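Local atomic coordinates of hypothetical protein yibA (Escherichia coli, PDB entry 1OYZ), a protein that is of unknown function, though oxidoreductase activity has been tentatively suggested, and folds into a long all-helical solenoid with HEAT-like repeats. Residues L201-N205 / E206-I210; I214-Y218 / R219-R223; L225-L228 / C229-K233; V256-T259 / M260-F264. All coordinates share one frame; numbering follows the deposited sequence.

Contact 1 (L201-N205 / E206-I210); sequences LQDKN and EEVRI
L201 and R209 meet across a turn that ends in a helix N-cap, the start of helix 206-218, with an Asx turn leading into it. The backbone O of L201 takes a bond from R209 NE at 3.2 Å, the acceptor lying in the guanidinium plane, and this holds the guanidinium at its NE edge while NH2 goes on to form a salt bridge with E231. The leucine side chain itself turns to A212, I213 and V227. D203 comes next, and OD1 accepts from N205 N at 2.7 Å through its anti lone pair, nearly straight at 161°. With CG placed opposite the backbone N (chi1 -160°), the carboxylate also lies across V208, OD2 being 3.4 Å from V208 CG1, and OD2 is paired with R176 of helix 173-186. An alanine here is likely to leave N205 N without its acceptor and R176 without its charge mate, so that the turn could relax. N205 then caps the helix: OD1 accepts from V208 N at 3.2 Å, the donor standing above the amide plane, and more weakly from E207 N. Its backbone O receives R209 N at 3.1 Å in the carbonyl plane, the first full helical bond. The amide stem crosses V208 at about a right angle, with N205 CB 3.8 Å from V208 CG2.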
loop_
_atom_site.group_PDB
_atom_site.type_symbol
_atom_site.label_atom_id
_atom_site.label_comp_id
_atom_site.label_asym_id
_atom_site.label_seq_id
_atom_site.Cartn_x
_atom_site.Cartn_y
_atom_site.Cartn_z
ATOM N N LEU A 201 14.591 -8.030 -11.340
ATOM C CA LEU A 201 15.460 -9.027 -10.729
ATOM C C LEU A 201 16.763 -8.349 -10.368
ATOM O O LEU A 201 17.437 -8.772 -9.440
ATOM C CB LEU A 201 15.716 -10.181 -11.672
ATOM C CG LEU A 201 14.424 -10.972 -11.841
ATOM C CD1 LEU A 201 14.667 -12.205 -12.724
ATOM C CD2 LEU A 201 13.920 -11.390 -10.461
ATOM N N GLN A 202 17.114 -7.287 -11.090
ATOM C CA GLN A 202 18.342 -6.531 -10.788
ATOM C C GLN A 202 18.092 -5.257 -9.953
ATOM O O GLN A 202 18.995 -4.425 -9.821
ATOM C CB GLN A 202 19.064 -6.093 -12.076
ATOM C CG GLN A 202 18.996 -7.092 -13.242
ATOM C CD GLN A 202 19.710 -8.379 -12.934
ATOM O OE1 GLN A 202 19.437 -9.423 -13.536
ATOM N NE2 GLN A 202 20.640 -8.319 -11.997
ATOM N N ASP A 203 16.883 -5.074 -9.409
ATOM C CA ASP A 203 16.593 -3.868 -8.601
ATOM C C ASP A 203 17.505 -3.774 -7.370
ATOM O O ASP A 203 17.864 -4.790 -6.770
ATOM C CB ASP A 203 15.131 -3.874 -8.134
ATOM C CG ASP A 203 14.639 -2.491 -7.726
ATOM O OD1 ASP A 203 15.112 -1.935 -6.695
ATOM O OD2 ASP A 203 13.764 -1.966 -8.450
ATOM N N LYS A 204 17.877 -2.560 -6.976
ATOM C CA LYS A 204 18.731 -2.398 -5.814
ATOM C C LYS A 204 17.985 -2.676 -4.518
ATOM O O LYS A 204 18.587 -2.869 -3.472
ATOM C CB LYS A 204 19.245 -0.970 -5.744
ATOM C CG LYS A 204 18.115 0.013 -5.490
ATOM C CD LYS A 204 18.614 1.452 -5.302
ATOM C CE LYS A 204 19.241 2.021 -6.567
ATOM N NZ LYS A 204 19.491 3.489 -6.413
ATOM N N ASN A 205 16.663 -2.663 -4.591
ATOM C CA ASN A 205 15.826 -2.857 -3.421
ATOM C C ASN A 205 15.430 -4.315 -3.247
ATOM O O ASN A 205 14.642 -4.825 -4.037
ATOM C CB ASN A 205 14.570 -1.996 -3.562
ATOM C CG ASN A 205 13.705 -2.028 -2.326
ATOM O OD1 ASN A 205 13.441 -3.081 -1.768
ATOM N ND2 ASN A 205 13.249 -0.866 -1.900
ATOM N N GLU A 206 15.970 -4.964 -2.207
ATOM C CA GLU A 206 15.691 -6.386 -1.902
ATOM C C GLU A 206 14.203 -6.688 -1.913
ATOM O O GLU A 206 13.769 -7.722 -2.425
ATOM C CB GLU A 206 16.234 -6.788 -0.512
ATOM C CG GLU A 206 15.606 -5.988 0.666
ATOM C CD GLU A 206 15.344 -6.784 2.011
ATOM O OE1 GLU A 206 14.706 -7.869 2.002
ATOM O OE2 GLU A 206 15.750 -6.283 3.084
ATOM N N GLU A 207 13.413 -5.794 -1.329
ATOM C CA GLU A 207 11.968 -6.016 -1.275
ATOM C C GLU A 207 11.357 -6.095 -2.658
ATOM O O GLU A 207 10.423 -6.864 -2.894
ATOM C CB GLU A 207 11.280 -4.898 -0.488
ATOM C CG GLU A 207 11.529 -4.944 1.011
ATOM C CD GLU A 207 10.770 -3.857 1.772
ATOM O OE1 GLU A 207 9.547 -3.680 1.554
ATOM O OE2 GLU A 207 11.404 -3.180 2.600
ATOM N N VAL A 208 11.865 -5.271 -3.570
ATOM C CA VAL A 208 11.357 -5.269 -4.943
ATOM C C VAL A 208 11.781 -6.579 -5.652
ATOM O O VAL A 208 10.978 -7.202 -6.327
ATOM C CB VAL A 208 11.864 -4.004 -5.757
ATOM C CG1 VAL A 208 11.441 -4.120 -7.208
ATOM C CG2 VAL A 208 11.259 -2.718 -5.169
ATOM N N ARG A 209 13.026 -6.996 -5.480
ATOM C CA ARG A 209 13.501 -8.227 -6.121
ATOM C C ARG A 209 12.638 -9.397 -5.697
ATOM O O ARG A 209 12.305 -10.283 -6.498
ATOM C CB ARG A 209 14.947 -8.523 -5.738
ATOM C CG ARG A 209 15.999 -7.611 -6.333
ATOM C CD ARG A 209 17.400 -8.055 -5.866
ATOM N NE ARG A 209 17.687 -9.406 -6.332
ATOM C CZ ARG A 209 17.995 -10.454 -5.559
ATOM N NH1 ARG A 209 18.069 -10.344 -4.236
ATOM N NH2 ARG A 209 18.235 -11.629 -6.125
ATOM N N ILE A 210 12.262 -9.414 -4.424
ATOM C CA ILE A 210 11.413 -10.501 -3.934
ATOM C C ILE A 210 10.066 -10.529 -4.617
ATOM O O ILE A 210 9.617 -11.594 -5.038
ATOM C CB ILE A 210 11.238 -10.436 -2.403
ATOM C CG1 ILE A 210 12.527 -10.927 -1.731
ATOM C CG2 ILE A 210 10.051 -11.281 -1.976
ATOM C CD1 ILE A 210 12.677 -10.486 -0.265
#

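Contact 2 (I214-Y218 / R219-R223)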
loop_
_atom_site.group_PDB
_atom_site.type_symbol
_atom_site.label_atom_id
_atom_site.label_comp_id
_atom_site.label_asym_id
_atom_site.label_seq_id
_atom_site.Cartn_x
_atom_site.Cartn_y
_atom_site.Cartn_z
ATOM N N ILE A 214 8.600 -13.569 -6.964
ATOM C CA ILE A 214 7.345 -14.306 -6.770
ATOM C C ILE A 214 6.435 -14.042 -7.970
ATOM O O ILE A 214 5.735 -14.932 -8.448
ATOM C CB ILE A 214 6.621 -13.949 -5.415
ATOM C CG1 ILE A 214 5.545 -12.933 -5.639
ATOM C CG2 ILE A 214 7.597 -13.407 -4.376
ATOM C CD1 ILE A 214 4.203 -13.589 -5.711
ATOM N N GLY A 215 6.456 -12.813 -8.472
ATOM C CA GLY A 215 5.624 -12.505 -9.620
ATOM C C GLY A 215 5.999 -13.337 -10.848
ATOM O O GLY A 215 5.126 -13.909 -11.523
ATOM N N LEU A 216 7.290 -13.421 -11.140
ATOM C CA LEU A 216 7.704 -14.188 -12.311
ATOM C C LEU A 216 7.440 -15.664 -12.094
ATOM O O LEU A 216 6.993 -16.348 -13.000
ATOM C CB LEU A 216 9.182 -13.935 -12.644
ATOM C CG LEU A 216 9.367 -12.538 -13.248
ATOM C CD1 LEU A 216 10.824 -12.124 -13.302
ATOM C CD2 LEU A 216 8.763 -12.532 -14.638
ATOM N N SER A 217 7.686 -16.169 -10.890
ATOM C CA SER A 217 7.445 -17.587 -10.679
ATOM C C SER A 217 5.954 -17.967 -10.803
ATOM O O SER A 217 5.623 -18.968 -11.424
ATOM C CB SER A 217 8.007 -18.025 -9.325
ATOM O OG SER A 217 9.324 -17.569 -9.162
ATOM N N TYR A 218 5.049 -17.186 -10.225
ATOM C CA TYR A 218 3.643 -17.537 -10.367
ATOM C C TYR A 218 3.271 -17.574 -11.854
ATOM O O TYR A 218 2.474 -18.408 -12.289
ATOM C CB TYR A 218 2.750 -16.558 -9.583
ATOM C CG TYR A 218 2.639 -16.942 -8.119
ATOM C CD1 TYR A 218 3.764 -16.918 -7.274
ATOM C CD2 TYR A 218 1.422 -17.388 -7.584
ATOM C CE1 TYR A 218 3.680 -17.337 -5.932
ATOM C CE2 TYR A 218 1.328 -17.812 -6.247
ATOM C CZ TYR A 218 2.456 -17.788 -5.429
ATOM O OH TYR A 218 2.363 -18.235 -4.123
ATOM N N ARG A 219 3.877 -16.679 -12.626
ATOM C CA ARG A 219 3.652 -16.601 -14.065
ATOM C C ARG A 219 4.412 -17.705 -14.827
ATOM O O ARG A 219 4.345 -17.748 -16.055
ATOM C CB ARG A 219 4.112 -15.237 -14.601
ATOM C CG ARG A 219 3.653 -14.016 -13.796
ATOM C CD ARG A 219 2.219 -13.656 -14.099
ATOM N NE ARG A 219 1.592 -12.825 -13.062
ATOM C CZ ARG A 219 2.002 -11.614 -12.686
ATOM N NH1 ARG A 219 3.064 -11.060 -13.253
ATOM N NH2 ARG A 219 1.330 -10.954 -11.742
ATOM N N LYS A 220 5.162 -18.568 -14.132
ATOM C CA LYS A 220 5.887 -19.655 -14.807
ATOM C C LYS A 220 6.890 -19.155 -15.877
ATOM O O LYS A 220 7.119 -19.813 -16.891
ATOM C CB LYS A 220 4.878 -20.587 -15.489
ATOM C CG LYS A 220 3.676 -20.974 -14.613
ATOM C CD LYS A 220 3.934 -22.269 -13.843
ATOM C CE LYS A 220 2.854 -22.553 -12.787
ATOM N NZ LYS A 220 2.933 -21.590 -11.635
ATOM N N ASP A 221 7.477 -17.994 -15.649
ATOM C CA ASP A 221 8.414 -17.401 -16.589
ATOM C C ASP A 221 9.839 -17.826 -16.208
ATOM O O ASP A 221 10.391 -17.383 -15.201
ATOM C CB ASP A 221 8.226 -15.879 -16.542
ATOM C CG ASP A 221 8.948 -15.147 -17.659
ATOM O OD1 ASP A 221 8.357 -14.162 -18.176
ATOM O OD2 ASP A 221 10.090 -15.531 -17.991
ATOM N N LYS A 222 10.426 -18.683 -17.033
ATOM C CA LYS A 222 11.749 -19.208 -16.762
ATOM C C LYS A 222 12.885 -18.216 -16.715
ATOM O O LYS A 222 13.986 -18.559 -16.305
ATOM C CB LYS A 222 12.017 -20.370 -17.722
ATOM C CG LYS A 222 11.174 -21.573 -17.300
ATOM C CD LYS A 222 10.842 -22.559 -18.421
ATOM C CE LYS A 222 10.176 -23.802 -17.842
ATOM N NZ LYS A 222 9.772 -24.729 -18.902
ATOM N N ARG A 223 12.643 -16.966 -17.091
ATOM C CA ARG A 223 13.746 -16.028 -16.972
ATOM C C ARG A 223 14.106 -15.775 -15.492
ATOM O O ARG A 223 15.127 -15.150 -15.198
ATOM C CB ARG A 223 13.440 -14.721 -17.709
ATOM C CG ARG A 223 13.459 -14.913 -19.233
ATOM C CD ARG A 223 12.113 -14.632 -19.832
ATOM N NE ARG A 223 11.817 -13.208 -19.813
ATOM C CZ ARG A 223 10.608 -12.686 -19.997
ATOM N NH1 ARG A 223 9.562 -13.473 -20.209
ATOM N NH2 ARG A 223 10.448 -11.374 -19.999
#
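The backbone of G215-K220 runs out of helix 206-218, and K220 leaves the helical conformation with a positive phi of 59°. Two bonds back into the last turn complete a Schellman motif: D221 N reaches L216 O, five residues back, at 3.2 Å and almost straight (175°), while K220 N bonds to S217 O, three back, at 2.8 Å from well above the carbonyl plane. The motif brings L216 and D221 side by side, pointing the same way, with L216 CD2 3.9 Å from D221 CB. R219 bends at chi2 (-79°), which carries its side chain to I183 and N184 of helix 173-186 and to I193. A serine in its place would probably open a gap against I183 and I193 and take a positive charge from the helix end. K220, bent at chi2 and chi4, brings NZ to Y218 O at 3.3 Å, out of the carbonyl plane, and also to E247 O. Beyond the turn D221 is paired with R223, whose NH2 has a second partner in D195. The ammonium of K220 thus bonds to a carbonyl at the C-terminal end of the helix, where it, with R219 as another positive charge at this end, would be expected to offset the partial negative charge.

Contact 3 (L225-L228 / C229-K233)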
loop_
_atom_site.group_PDB
_atom_site.type_symbol
_atom_site.label_atom_id
_atom_site.label_comp_id
_atom_site.label_asym_id
_atom_site.label_seq_id
_atom_site.Cartn_x
_atom_site.Cartn_y
_atom_site.Cartn_z
ATOM N N LEU A 225 14.770 -18.245 -13.347
ATOM C CA LEU A 225 15.638 -19.351 -12.928
ATOM C C LEU A 225 17.005 -19.042 -12.343
ATOM O O LEU A 225 17.361 -19.496 -11.242
ATOM C CB LEU A 225 15.857 -20.326 -14.078
ATOM C CG LEU A 225 14.967 -21.560 -14.097
ATOM C CD1 LEU A 225 14.968 -22.237 -12.733
ATOM C CD2 LEU A 225 13.562 -21.132 -14.477
ATOM N N SER A 226 17.796 -18.292 -13.087
ATOM C CA SER A 226 19.141 -17.992 -12.610
ATOM C C SER A 226 19.179 -17.319 -11.226
ATOM O O SER A 226 19.904 -17.750 -10.335
ATOM C CB SER A 226 19.861 -17.119 -13.639
ATOM O OG SER A 226 21.254 -17.149 -13.393
ATOM N N VAL A 227 18.394 -16.267 -11.042
ATOM C CA VAL A 227 18.400 -15.573 -9.755
ATOM C C VAL A 227 17.794 -16.481 -8.696
ATOM O O VAL A 227 18.269 -16.557 -7.568
ATOM C CB VAL A 227 17.618 -14.223 -9.844
ATOM C CG1 VAL A 227 16.316 -14.453 -10.584
ATOM C CG2 VAL A 227 17.327 -13.668 -8.446
ATOM N N LEU A 228 16.751 -17.191 -9.067
ATOM C CA LEU A 228 16.115 -18.079 -8.119
ATOM C C LEU A 228 17.167 -19.070 -7.582
ATOM O O LEU A 228 17.316 -19.243 -6.365
ATOM C CB LEU A 228 14.957 -18.797 -8.805
ATOM C CG LEU A 228 13.859 -19.386 -7.918
ATOM C CD1 LEU A 228 13.431 -18.377 -6.852
ATOM C CD2 LEU A 228 12.687 -19.796 -8.785
ATOM N N CYS A 229 17.908 -19.695 -8.499
ATOM C CA CYS A 229 18.970 -20.634 -8.129
ATOM C C CYS A 229 19.938 -19.990 -7.130
ATOM O O CYS A 229 20.298 -20.603 -6.111
ATOM C CB CYS A 229 19.754 -21.072 -9.376
ATOM S SG CYS A 229 21.291 -21.988 -9.031
ATOM N N ASP A 230 20.361 -18.758 -7.400
ATOM C CA ASP A 230 21.291 -18.100 -6.492
ATOM C C ASP A 230 20.734 -17.887 -5.086
ATOM O O ASP A 230 21.457 -18.025 -4.105
ATOM C CB ASP A 230 21.716 -16.736 -7.022
ATOM C CG ASP A 230 22.476 -16.824 -8.320
ATOM O OD1 ASP A 230 22.676 -15.756 -8.941
ATOM O OD2 ASP A 230 22.869 -17.948 -8.708
ATOM N N GLU A 231 19.460 -17.520 -5.008
ATOM C CA GLU A 231 18.811 -17.246 -3.742
ATOM C C GLU A 231 18.653 -18.504 -2.923
ATOM O O GLU A 231 18.813 -18.477 -1.698
ATOM C CB GLU A 231 17.447 -16.612 -3.987
ATOM C CG GLU A 231 17.575 -15.213 -4.494
ATOM C CD GLU A 231 18.237 -14.307 -3.487
ATOM O OE1 GLU A 231 18.980 -13.397 -3.904
ATOM O OE2 GLU A 231 18.018 -14.510 -2.271
ATOM N N LEU A 232 18.336 -19.614 -3.582
ATOM C CA LEU A 232 18.174 -20.840 -2.824
ATOM C C LEU A 232 19.499 -21.343 -2.287
ATOM O O LEU A 232 19.507 -22.156 -1.383
ATOM C CB LEU A 232 17.496 -21.927 -3.677
ATOM C CG LEU A 232 16.043 -21.662 -4.095
ATOM C CD1 LEU A 232 15.674 -22.511 -5.316
ATOM C CD2 LEU A 232 15.113 -21.972 -2.909
ATOM N N LYS A 233 20.625 -20.853 -2.797
ATOM C CA LYS A 233 21.908 -21.369 -2.295
ATOM C C LYS A 233 22.475 -20.601 -1.110
ATOM O O LYS A 233 23.527 -20.942 -0.575
ATOM C CB LYS A 233 22.947 -21.419 -3.419
ATOM C CG LYS A 233 22.584 -22.409 -4.512
ATOM C CD LYS A 233 23.664 -22.460 -5.566
ATOM C CE LYS A 233 23.464 -23.631 -6.520
ATOM N NZ LYS A 233 24.705 -23.826 -7.338
#
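L225 to L232 form about two turns of regular alpha helix, and four successive i to i+4 bonds join the two segments. C229 N meets L225 O at 2.8 Å with an N-H...O angle of 170°. D230 N to S226 O, E231 N to V227 O and L232 N to L228 O follow in step. These four carbonyls are thereby engaged by the next turn. The side chains of the second segment lean back over the same carbonyls. C229 CB sits 3.4 Å from L225 O, and E231 CG comes to 3.4 Å from V227 O because the glutamate has CG opposite its carbonyl carbon (chi1 -71°), on the side facing the preceding turn. At its polar end this glutamate is paired chiefly with K234, and R209 is a second charged partner of OE1. V227, with CG2 4.3 Å from E231 CG, rests on R209 and I213 of the preceding helix. Helix 225-232 thus packs against helix 206-218 before it and helix 239-248 after it, successive helices packing on one another, consistent with the HEAT-type fold. On the buried side L228 and L232 form an i, i+4 apolar pair, L228 CG lying 4.5 Å from L232 CD1. L228 carries CG away from its backbone N and reaches I213 and S217 as well as L248, whereas L232 spreads over I241. L225 continues this apolar edge toward L248 and L253. At the far end K233 N turns to D230 O at 3.2 Å, with only a weak bond to C229 O.

Contact 4 (V256-T259 / M260-F264); sequences VLDT and MLYKF
V256 and M260, a selenomethionine, are joined one turn apart by the bond from M260 N to V256 O, 3.0 Å long with an N-H...O angle of 144°. The same N-H leans more weakly toward L257 O. That second carbonyl has its main donor in L261 N, at 3.2 Å and almost in line with the C=O bond, and L261 N in turn makes a weak extra bond to D258 O. Forked pairs of this kind show the helical bonding pattern changing, and Y262 N has a long, weak bond to T259 O. M260 O is gripped twice, by K263 N at 2.8 Å and by F264 N, as the chain leaves helix 254-261. The acceptor at L261 O is met by N267 ND2, T259 OG1 bonds weakly to P255 O, and K263 NZ bonds weakly to K234 O. This is the exit from the penultimate helix of the solenoid, which packs on helix 268-277 through L257, M260 and L261. The methyl of M260 lies against two branches of the preceding turn: CE is 3.4 Å from V256 CG2 and 3.3 Å from L257 CD2, both tighter than usual van der Waals contact. A bend at chi3 (-112°) folds it back there, but CE also crowds the V256 carbonyl, so its exact position is less certain. On the outer side Y262 presents a ring edge to the backbone, with CD1 3.3 Å from D258 O. The carboxylate of D258 is turned 75° to that ring, and its OD2 lies 3.8 Å from L261 CD1.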
loop_
_atom_site.group_PDB
_atom_site.type_symbol
_atom_site.label_atom_id
_atom_site.label_comp_id
_atom_site.label_asym_id
_atom_site.label_seq_id
_atom_site.Cartn_x
_atom_site.Cartn_y
_atom_site.Cartn_z
ATOM N N VAL A 256 18.653 -28.908 -6.078
ATOM C CA VAL A 256 18.987 -27.981 -5.017
ATOM C C VAL A 256 17.993 -28.058 -3.872
ATOM O O VAL A 256 18.371 -27.920 -2.720
ATOM C CB VAL A 256 19.032 -26.524 -5.539
ATOM C CG1 VAL A 256 20.130 -26.375 -6.567
ATOM C CG2 VAL A 256 17.697 -26.151 -6.166
ATOM N N LEU A 257 16.719 -28.257 -4.192
ATOM C CA LEU A 257 15.703 -28.348 -3.147
ATOM C C LEU A 257 16.016 -29.584 -2.320
ATOM O O LEU A 257 16.048 -29.539 -1.083
ATOM C CB LEU A 257 14.290 -28.453 -3.746
ATOM C CG LEU A 257 13.715 -27.185 -4.401
ATOM C CD1 LEU A 257 12.361 -27.509 -5.012
ATOM C CD2 LEU A 257 13.588 -26.029 -3.397
ATOM N N ASP A 258 16.279 -30.684 -3.005
ATOM C CA ASP A 258 16.591 -31.919 -2.311
ATOM C C ASP A 258 17.739 -31.675 -1.317
ATOM O O ASP A 258 17.659 -32.040 -0.148
ATOM C CB ASP A 258 16.967 -32.988 -3.331
ATOM C CG ASP A 258 17.211 -34.317 -2.688
ATOM O OD1 ASP A 258 18.385 -34.762 -2.680
ATOM O OD2 ASP A 258 16.221 -34.892 -2.177
ATOM N N THR A 259 18.799 -31.043 -1.804
ATOM C CA THR A 259 19.966 -30.702 -0.994
ATOM C C THR A 259 19.610 -29.892 0.272
ATOM O O THR A 259 20.204 -30.086 1.342
ATOM C CB THR A 259 20.955 -29.837 -1.812
ATOM O OG1 THR A 259 21.549 -30.632 -2.842
ATOM C CG2 THR A 259 22.037 -29.276 -0.928
HETATM N N MSE A 260 18.664 -28.966 0.120
HETATM C CA MSE A 260 18.246 -28.077 1.211
HETATM C C MSE A 260 17.512 -28.822 2.322
HETATM O O MSE A 260 17.554 -28.413 3.491
HETATM C CB MSE A 260 17.366 -26.957 0.660
HETATM C CG MSE A 260 18.094 -26.095 -0.371
HETATM SE SE MSE A 260 16.898 -24.789 -1.142
HETATM C CE MSE A 260 16.768 -25.440 -2.971
ATOM N N LEU A 261 16.846 -29.908 1.944
ATOM C CA LEU A 261 16.141 -30.738 2.907
ATOM C C LEU A 261 17.081 -31.089 4.076
ATOM O O LEU A 261 16.673 -31.072 5.239
ATOM C CB LEU A 261 15.638 -32.039 2.236
ATOM C CG LEU A 261 14.401 -32.013 1.316
ATOM C CD1 LEU A 261 14.174 -33.388 0.664
ATOM C CD2 LEU A 261 13.160 -31.614 2.137
ATOM N N TYR A 262 18.345 -31.380 3.768
ATOM C CA TYR A 262 19.297 -31.759 4.807
ATOM C C TYR A 262 20.035 -30.572 5.398
ATOM O O TYR A 262 20.839 -30.724 6.320
ATOM C CB TYR A 262 20.328 -32.749 4.243
ATOM C CG TYR A 262 19.712 -33.893 3.472
ATOM C CD1 TYR A 262 19.318 -33.727 2.140
ATOM C CD2 TYR A 262 19.464 -35.125 4.086
ATOM C CE1 TYR A 262 18.687 -34.760 1.436
ATOM C CE2 TYR A 262 18.837 -36.159 3.396
ATOM C CZ TYR A 262 18.447 -35.968 2.073
ATOM O OH TYR A 262 17.802 -36.978 1.405
ATOM N N LYS A 263 19.743 -29.393 4.869
ATOM C CA LYS A 263 20.390 -28.162 5.287
ATOM C C LYS A 263 19.636 -27.353 6.340
ATOM O O LYS A 263 20.251 -26.701 7.171
ATOM C CB LYS A 263 20.650 -27.297 4.042
ATOM C CG LYS A 263 21.474 -26.045 4.269
ATOM C CD LYS A 263 21.753 -25.316 2.950
ATOM C CE LYS A 263 22.617 -24.076 3.183
ATOM N NZ LYS A 263 23.085 -23.415 1.928
ATOM N N PHE A 264 18.315 -27.399 6.315
ATOM C CA PHE A 264 17.503 -26.624 7.263
ATOM C C PHE A 264 16.710 -27.537 8.206
ATOM O O PHE A 264 16.062 -28.489 7.766
ATOM C CB PHE A 264 16.553 -25.724 6.468
ATOM C CG PHE A 264 17.268 -24.734 5.570
ATOM C CD1 PHE A 264 17.617 -23.467 6.042
ATOM C CD2 PHE A 264 17.625 -25.081 4.270
ATOM C CE1 PHE A 264 18.310 -22.567 5.232
ATOM C CE2 PHE A 264 18.313 -24.193 3.458
ATOM C CZ PHE A 264 18.662 -22.930 3.932
#

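Overall arrangement
From the N terminus the four contacts lie in series, and none nests in or crosses another. Contact 1 closes the turn from helix 191-200 into helix 206-218, and contact 2 closes the exit from that same helix. L201 CD1 touches L216 CD1, so the loop entering the helix packs against its last turn. Contact 3 is the body of the next helix, 225-232, tied back to contact 1 by the R209-E231 charge pair and to contact 2 where S217 meets L228. Contact 4 ends helix 254-261, and M260 CE rests on L232 of contact 3. Contacts 1 and 4 do not touch, their nearest atoms about 14 Å apart, so contact 3 bridges them within the C-terminal part of the solenoid.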